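Local coordinates for HD domain protein (Enterococcus faecalis, PDB 4LRL) that probably hydrolyses deoxyribonucleoside triphosphates to deoxynucleosides and triphosphate, under allosteric control by bound nucleotides, at residues Q203-L212 against V252-Y263. Residues are numbered along the deposited sequence; the frame is centred on the assembly and turned at random.
Sequences QIDADRMDYL and VEDYIVSRYQMY. With NI (nickel (II) ion), chain N.
Two arginine guanidinium groups, Arg208 and Arg259, lie in an offset stack, their planes 22° apart and their centres 4.2 Å apart. Anionic and carbonyl oxygens probably offset the like charges: Arg208 pairs with Asp205 and Asp397 and donates to Ser202 O, while Arg259 donates to Asp397 O. Arg259 also points NH1 and NH2 end-on at one atom, Gln203 OE1, each 2.8 Å away; this acceptor lies in the guanidinium plane, and both bonds are bent because they share it. A glutamine, bent at chi2, delivers this oxygen without adding charge. Water 2 joins Arg208 NH2 to the hydroxyls of Tyr211 and Tyr263, the latter also hydrogen-bonded to Asp397 O. Tyr255 serves two purposes: its hydroxyl donates to Gln203 O (OH to O 2.7 Å), and its ring is an apolar surface. Ile204 CG1, anti to the backbone N (chi1 -180°), sits over one face in a CH-pi contact, and Leu212 CD1 meets CE1 of Tyr255 at 3.4 Å. Branched Leu212 spreads its other methyl, CD2, onto Met262 CB. Helical segments 206-212 and 252-263 cross at 60°, packing the HD-associated region against the helix capped by Asp205, whose first turn carries Asp207, which binds nickel beside His90, His134 and Asp135: the H...HD...D metal site of HD-domain phosphohydrolases.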
ATOM      1  N   GLN C 203      -2.663 -24.817  12.480  1.00 37.97           N
ATOM      2  CA  GLN C 203      -3.714 -23.827  12.265  1.00 37.94           C
ATOM      3  C   GLN C 203      -3.129 -22.468  11.879  1.00 37.24           C
ATOM      4  O   GLN C 203      -3.848 -21.564  11.441  1.00 36.96           O
ATOM      5  CB  GLN C 203      -4.647 -23.734  13.471  1.00 39.46           C
ATOM      6  CG  GLN C 203      -5.652 -24.904  13.573  1.00 41.11           C
ATOM      7  CD  GLN C 203      -6.597 -24.941  12.389  1.00 41.60           C
ATOM      8  OE1 GLN C 203      -7.099 -23.904  11.959  1.00 41.57           O
ATOM      9  NE2 GLN C 203      -6.842 -26.129  11.853  1.00 42.49           N
ATOM     10  N   ILE C 204      -1.811 -22.345  12.003  1.00 37.23           N
ATOM     11  CA  ILE C 204      -1.105 -21.100  11.707  1.00 36.56           C
ATOM     12  C   ILE C 204       0.319 -21.433  11.268  1.00 36.14           C
ATOM     13  O   ILE C 204       1.264 -21.363  12.047  1.00 37.90           O
ATOM     14  CB  ILE C 204      -1.145 -20.134  12.941  1.00 37.35           C
ATOM     15  CG1 ILE C 204      -0.411 -18.811  12.656  1.00 36.27           C
ATOM     16  CG2 ILE C 204      -0.635 -20.841  14.207  1.00 38.79           C
ATOM     17  CD1 ILE C 204      -0.740 -17.708  13.654  1.00 37.73           C
ATOM     18  N   ASP C 205       0.462 -21.832  10.017  1.00 35.01           N
ATOM     19  CA  ASP C 205       1.721 -22.368   9.517  1.00 34.55           C
ATOM     20  C   ASP C 205       2.203 -21.587   8.284  1.00 33.52           C
ATOM     21  O   ASP C 205       1.489 -20.711   7.775  1.00 32.95           O
ATOM     22  CB  ASP C 205       1.530 -23.844   9.169  1.00 35.18           C
ATOM     23  CG  ASP C 205       0.402 -24.062   8.171  1.00 35.15           C
ATOM     24  OD1 ASP C 205      -0.520 -24.836   8.477  1.00 36.60           O
ATOM     25  OD2 ASP C 205       0.419 -23.429   7.088  1.00 36.28           O
ATOM     26  N   ALA C 206       3.394 -21.938   7.797  1.00 32.44           N
ATOM     27  CA  ALA C 206       4.026 -21.248   6.682  1.00 31.22           C
ATOM     28  C   ALA C 206       3.205 -21.354   5.393  1.00 30.49           C
ATOM     29  O   ALA C 206       3.262 -20.471   4.533  1.00 29.12           O
ATOM     30  CB  ALA C 206       5.423 -21.782   6.469  1.00 31.48           C
ATOM     31  N   ASP C 207       2.429 -22.434   5.295  1.00 30.42           N
ATOM     32  CA  ASP C 207       1.594 -22.728   4.131  1.00 29.84           C
ATOM     33  C   ASP C 207       0.407 -21.759   4.090  1.00 29.19           C
ATOM     34  O   ASP C 207       0.221 -21.021   3.120  1.00 29.05           O
ATOM     35  CB  ASP C 207       1.137 -24.206   4.207  1.00 30.49           C
ATOM     36  CG  ASP C 207       0.318 -24.658   3.000  1.00 30.04           C
ATOM     37  OD1 ASP C 207      -0.228 -25.775   3.050  1.00 33.08           O
ATOM     38  OD2 ASP C 207       0.209 -23.933   2.000  1.00 31.32           O
ATOM     39  N   ARG C 208      -0.381 -21.755   5.154  1.00 29.33           N
ATOM     40  CA  ARG C 208      -1.495 -20.821   5.286  1.00 29.23           C
ATOM     41  C   ARG C 208      -1.031 -19.365   5.191  1.00 29.39           C
ATOM     42  O   ARG C 208      -1.656 -18.554   4.495  1.00 28.83           O
ATOM     43  CB  ARG C 208      -2.241 -21.059   6.601  1.00 29.85           C
ATOM     44  CG  ARG C 208      -2.776 -22.479   6.771  1.00 29.06           C
ATOM     45  CD  ARG C 208      -3.328 -22.610   8.149  1.00 30.15           C
ATOM     46  NE  ARG C 208      -3.798 -23.943   8.526  1.00 30.62           N
ATOM     47  CZ  ARG C 208      -5.003 -24.426   8.242  1.00 29.99           C
ATOM     48  NH1 ARG C 208      -5.354 -25.632   8.679  1.00 29.42           N
ATOM     49  NH2 ARG C 208      -5.864 -23.703   7.529  1.00 27.99           N
ATOM     50  N   MET C 209       0.075 -19.043   5.858  1.00 29.88           N
ATOM     51  CA  MET C 209       0.564 -17.662   5.872  1.00 30.61           C
ATOM     52  C   MET C 209       0.923 -17.173   4.462  1.00 29.87           C
ATOM     53  O   MET C 209       0.567 -16.063   4.080  1.00 30.00           O
ATOM     54  CB  MET C 209       1.723 -17.481   6.861  1.00 31.17           C
ATOM     55  CG  MET C 209       1.287 -17.610   8.328  1.00 34.02           C
ATOM     56  SD  MET C 209       2.472 -16.929   9.507  1.00 39.19           S
ATOM     57  CE  MET C 209       3.556 -18.323   9.790  1.00 37.68           C
ATOM     58  N   ASP C 210       1.589 -18.010   3.678  1.00 29.51           N
ATOM     59  CA  ASP C 210       1.923 -17.606   2.328  1.00 29.36           C
ATOM     60  C   ASP C 210       0.687 -17.474   1.435  1.00 28.90           C
ATOM     61  O   ASP C 210       0.538 -16.461   0.775  1.00 28.82           O
ATOM     62  CB  ASP C 210       2.946 -18.530   1.676  1.00 29.17           C
ATOM     63  CG  ASP C 210       3.413 -17.993   0.334  1.00 29.61           C
ATOM     64  OD1 ASP C 210       2.905 -18.473  -0.697  1.00 29.13           O
ATOM     65  OD2 ASP C 210       4.259 -17.065   0.310  1.00 29.82           O
ATOM     66  N   TYR C 211      -0.193 -18.481   1.397  1.00 28.43           N
ATOM     67  CA  TYR C 211      -1.303 -18.365   0.452  1.00 27.92           C
ATOM     68  C   TYR C 211      -2.275 -17.254   0.815  1.00 27.69           C
ATOM     69  O   TYR C 211      -2.791 -16.576  -0.068  1.00 27.44           O
ATOM     70  CB  TYR C 211      -1.991 -19.704   0.090  1.00 27.76           C
ATOM     71  CG  TYR C 211      -2.817 -20.398   1.144  1.00 27.41           C
ATOM     72  CD1 TYR C 211      -3.999 -19.836   1.643  1.00 26.64           C
ATOM     73  CD2 TYR C 211      -2.456 -21.665   1.590  1.00 28.14           C
ATOM     74  CE1 TYR C 211      -4.770 -20.514   2.598  1.00 27.24           C
ATOM     75  CE2 TYR C 211      -3.215 -22.348   2.540  1.00 28.27           C
ATOM     76  CZ  TYR C 211      -4.368 -21.771   3.039  1.00 29.29           C
ATOM     77  OH  TYR C 211      -5.107 -22.473   3.979  1.00 31.76           O
ATOM     78  N   LEU C 212      -2.483 -17.022   2.105  1.00 27.71           N
ATOM     79  CA  LEU C 212      -3.346 -15.903   2.502  1.00 27.90           C
ATOM     80  C   LEU C 212      -2.799 -14.571   1.982  1.00 27.56           C
ATOM     81  O   LEU C 212      -3.531 -13.794   1.374  1.00 27.07           O
ATOM     82  CB  LEU C 212      -3.598 -15.870   4.009  1.00 27.76           C
ATOM     83  CG  LEU C 212      -4.454 -17.046   4.530  1.00 29.60           C
ATOM     84  CD1 LEU C 212      -4.425 -17.111   6.066  1.00 28.88           C
ATOM     85  CD2 LEU C 212      -5.911 -17.057   4.007  1.00 28.49           C
ATOM     86  N   VAL C 252      -1.803 -12.240  16.026  1.00 35.01           N
ATOM     87  CA  VAL C 252      -2.380 -13.553  15.772  1.00 34.27           C
ATOM     88  C   VAL C 252      -3.865 -13.389  15.417  1.00 34.58           C
ATOM     89  O   VAL C 252      -4.352 -14.023  14.484  1.00 33.64           O
ATOM     90  CB  VAL C 252      -2.161 -14.523  16.969  1.00 35.01           C
ATOM     91  CG1 VAL C 252      -2.907 -15.842  16.748  1.00 33.76           C
ATOM     92  CG2 VAL C 252      -0.667 -14.775  17.172  1.00 33.94           C
ATOM     93  N   GLU C 253      -4.556 -12.514  16.142  1.00 35.91           N
ATOM     94  CA  GLU C 253      -5.933 -12.142  15.822  1.00 37.31           C
ATOM     95  C   GLU C 253      -6.117 -11.688  14.381  1.00 37.34           C
ATOM     96  O   GLU C 253      -7.040 -12.151  13.706  1.00 37.19           O
ATOM     97  CB  GLU C 253      -6.412 -11.014  16.717  1.00 38.84           C
ATOM     98  CG  GLU C 253      -6.832 -11.426  18.100  1.00 40.10           C
ATOM     99  CD  GLU C 253      -7.429 -10.262  18.873  1.00 42.08           C
ATOM    100  OE1 GLU C 253      -7.252  -9.096  18.449  1.00 40.67           O
ATOM    101  OE2 GLU C 253      -8.080 -10.523  19.902  1.00 43.86           O
ATOM    102  N   ASP C 254      -5.245 -10.779  13.928  1.00 37.84           N
ATOM    103  CA  ASP C 254      -5.257 -10.271  12.553  1.00 37.82           C
ATOM    104  C   ASP C 254      -5.046 -11.379  11.540  1.00 36.41           C
ATOM    105  O   ASP C 254      -5.551 -11.304  10.423  1.00 36.30           O
ATOM    106  CB  ASP C 254      -4.172  -9.216  12.341  1.00 38.68           C
ATOM    107  CG  ASP C 254      -4.321  -8.026  13.260  1.00 41.56           C
ATOM    108  OD1 ASP C 254      -3.283  -7.433  13.624  1.00 43.53           O
ATOM    109  OD2 ASP C 254      -5.467  -7.683  13.623  1.00 44.96           O
ATOM    110  N   TYR C 255      -4.285 -12.403  11.914  1.00 35.61           N
ATOM    111  CA  TYR C 255      -4.136 -13.542  11.035  1.00 34.47           C
ATOM    112  C   TYR C 255      -5.492 -14.260  10.883  1.00 33.98           C
ATOM    113  O   TYR C 255      -5.909 -14.557   9.768  1.00 33.52           O
ATOM    114  CB  TYR C 255      -3.031 -14.484  11.517  1.00 34.18           C
ATOM    115  CG  TYR C 255      -3.195 -15.883  10.990  1.00 32.95           C
ATOM    116  CD1 TYR C 255      -2.868 -16.187   9.671  1.00 31.83           C
ATOM    117  CD2 TYR C 255      -3.691 -16.902  11.811  1.00 32.30           C
ATOM    118  CE1 TYR C 255      -3.025 -17.470   9.180  1.00 33.13           C
ATOM    119  CE2 TYR C 255      -3.860 -18.200  11.328  1.00 32.25           C
ATOM    120  CZ  TYR C 255      -3.523 -18.476  10.013  1.00 33.65           C
ATOM    121  OH  TYR C 255      -3.683 -19.741   9.514  1.00 34.16           O
ATOM    122  N   ILE C 256      -6.187 -14.500  11.995  1.00 33.91           N
ATOM    123  CA  ILE C 256      -7.503 -15.148  11.937  1.00 33.58           C
ATOM    124  C   ILE C 256      -8.528 -14.298  11.167  1.00 33.32           C
ATOM    125  O   ILE C 256      -9.311 -14.809  10.386  1.00 32.89           O
ATOM    126  CB  ILE C 256      -8.035 -15.529  13.346  1.00 34.18           C
ATOM    127  CG1 ILE C 256      -7.113 -16.564  14.002  1.00 34.08           C
ATOM    128  CG2 ILE C 256      -9.468 -16.064  13.264  1.00 34.68           C
ATOM    129  CD1 ILE C 256      -7.114 -17.937  13.321  1.00 33.60           C
ATOM    130  N   VAL C 257      -8.491 -12.994  11.379  1.00 34.27           N
ATOM    131  CA  VAL C 257      -9.352 -12.074  10.657  1.00 34.30           C
ATOM    132  C   VAL C 257      -9.129 -12.167   9.142  1.00 33.69           C
ATOM    133  O   VAL C 257     -10.089 -12.298   8.389  1.00 33.67           O
ATOM    134  CB  VAL C 257      -9.189 -10.633  11.196  1.00 35.42           C
ATOM    135  CG1 VAL C 257      -9.947  -9.621  10.334  1.00 35.55           C
ATOM    136  CG2 VAL C 257      -9.690 -10.563  12.619  1.00 34.87           C
ATOM    137  N   SER C 258      -7.868 -12.131   8.705  1.00 33.60           N
ATOM    138  CA  SER C 258      -7.529 -12.219   7.277  1.00 33.44           C
ATOM    139  C   SER C 258      -7.962 -13.550   6.678  1.00 32.53           C
ATOM    140  O   SER C 258      -8.458 -13.611   5.537  1.00 31.95           O
ATOM    141  CB  SER C 258      -6.029 -12.040   7.055  1.00 33.09           C
ATOM    142  OG  SER C 258      -5.599 -10.769   7.524  1.00 37.13           O
ATOM    143  N   ARG C 259      -7.758 -14.607   7.460  1.00 32.26           N
ATOM    144  CA  ARG C 259      -8.115 -15.956   7.081  1.00 32.14           C
ATOM    145  C   ARG C 259      -9.602 -16.007   6.765  1.00 32.74           C
ATOM    146  O   ARG C 259      -9.990 -16.440   5.683  1.00 32.69           O
ATOM    147  CB  ARG C 259      -7.762 -16.928   8.209  1.00 31.92           C
ATOM    148  CG  ARG C 259      -7.710 -18.384   7.796  1.00 31.35           C
ATOM    149  CD  ARG C 259      -7.271 -19.269   8.957  1.00 31.11           C
ATOM    150  NE  ARG C 259      -7.932 -20.575   8.941  1.00 31.69           N
ATOM    151  CZ  ARG C 259      -7.643 -21.567   9.785  1.00 32.96           C
ATOM    152  NH1 ARG C 259      -6.688 -21.410  10.694  1.00 31.13           N
ATOM    153  NH2 ARG C 259      -8.291 -22.728   9.711  1.00 32.46           N
ATOM    154  N   TYR C 260     -10.416 -15.504   7.690  1.00 33.73           N
ATOM    155  CA  TYR C 260     -11.875 -15.505   7.569  0.50 34.38           C
ATOM    156  C   TYR C 260     -12.346 -14.683   6.369  1.00 34.75           C
ATOM    157  O   TYR C 260     -13.175 -15.134   5.578  1.00 34.52           O
ATOM    158  CB  TYR C 260     -12.512 -14.988   8.871  0.50 35.52           C
ATOM    159  CG  TYR C 260     -13.986 -14.610   8.788  0.50 36.23           C
ATOM    160  CD1 TYR C 260     -14.978 -15.559   8.971  0.50 36.14           C
ATOM    161  CD2 TYR C 260     -14.382 -13.295   8.543  0.50 36.96           C
ATOM    162  CE1 TYR C 260     -16.318 -15.222   8.903  0.50 36.14           C
ATOM    163  CE2 TYR C 260     -15.720 -12.951   8.478  0.50 37.21           C
ATOM    164  CZ  TYR C 260     -16.683 -13.920   8.660  0.50 36.93           C
ATOM    165  OH  TYR C 260     -18.018 -13.585   8.595  0.50 37.60           O
ATOM    166  N   GLN C 261     -11.823 -13.462   6.245  1.00 35.55           N
ATOM    167  CA  GLN C 261     -12.238 -12.604   5.121  1.00 36.67           C
ATOM    168  C   GLN C 261     -11.836 -13.120   3.737  1.00 35.60           C
ATOM    169  O   GLN C 261     -12.623 -12.979   2.791  1.00 35.72           O
ATOM    170  CB  GLN C 261     -11.946 -11.104   5.332  1.00 38.01           C
ATOM    171  CG  GLN C 261     -10.508 -10.726   5.581  1.00 40.94           C
ATOM    172  CD  GLN C 261     -10.357  -9.367   6.268  1.00 45.13           C
ATOM    173  OE1 GLN C 261     -11.327  -8.623   6.452  1.00 45.94           O
ATOM    174  NE2 GLN C 261      -9.122  -9.043   6.660  1.00 47.51           N
ATOM    175  N   MET C 262     -10.661 -13.758   3.627  1.00 34.60           N
ATOM    176  CA  MET C 262     -10.265 -14.437   2.380  1.00 33.17           C
ATOM    177  C   MET C 262     -11.254 -15.567   2.003  1.00 32.88           C
ATOM    178  O   MET C 262     -11.708 -15.630   0.856  1.00 32.43           O
ATOM    179  CB  MET C 262      -8.829 -14.973   2.445  1.00 32.18           C
ATOM    180  CG  MET C 262      -7.705 -13.927   2.328  1.00 33.50           C
ATOM    181  SD  MET C 262      -7.699 -12.912   0.813  1.00 35.03           S
ATOM    182  CE  MET C 262      -7.593 -14.237  -0.398  1.00 32.74           C
ATOM    183  N   TYR C 263     -11.580 -16.443   2.963  1.00 32.71           N
ATOM    184  CA  TYR C 263     -12.588 -17.503   2.775  1.00 32.68           C
ATOM    185  C   TYR C 263     -13.879 -16.956   2.190  1.00 33.23           C
ATOM    186  O   TYR C 263     -14.269 -17.350   1.089  1.00 32.55           O
ATOM    187  CB  TYR C 263     -12.928 -18.205   4.094  1.00 32.99           C
ATOM    188  CG  TYR C 263     -11.898 -19.189   4.618  1.00 34.05           C
ATOM    189  CD1 TYR C 263     -10.536 -19.032   4.347  1.00 34.43           C
ATOM    190  CD2 TYR C 263     -12.286 -20.256   5.432  1.00 36.36           C
ATOM    191  CE1 TYR C 263      -9.593 -19.921   4.837  1.00 34.27           C
ATOM    192  CE2 TYR C 263     -11.344 -21.155   5.938  1.00 36.45           C
ATOM    193  CZ  TYR C 263      -9.996 -20.974   5.627  1.00 35.54           C
ATOM    194  OH  TYR C 263      -9.044 -21.840   6.119  1.00 36.68           O
TER
HETATM  195 NI    NI N 501       0.398 -24.814   0.080  1.00 46.05          NI
HETATM  196  O   HOH W   1      -1.204 -26.149   0.568  1.00 39.79           O
HETATM  197  O   HOH W   2      -6.251 -21.257   6.230  1.00 27.76           O
HETATM  198  O   HOH W   3      -1.620 -24.137  -1.065  1.00 40.16           O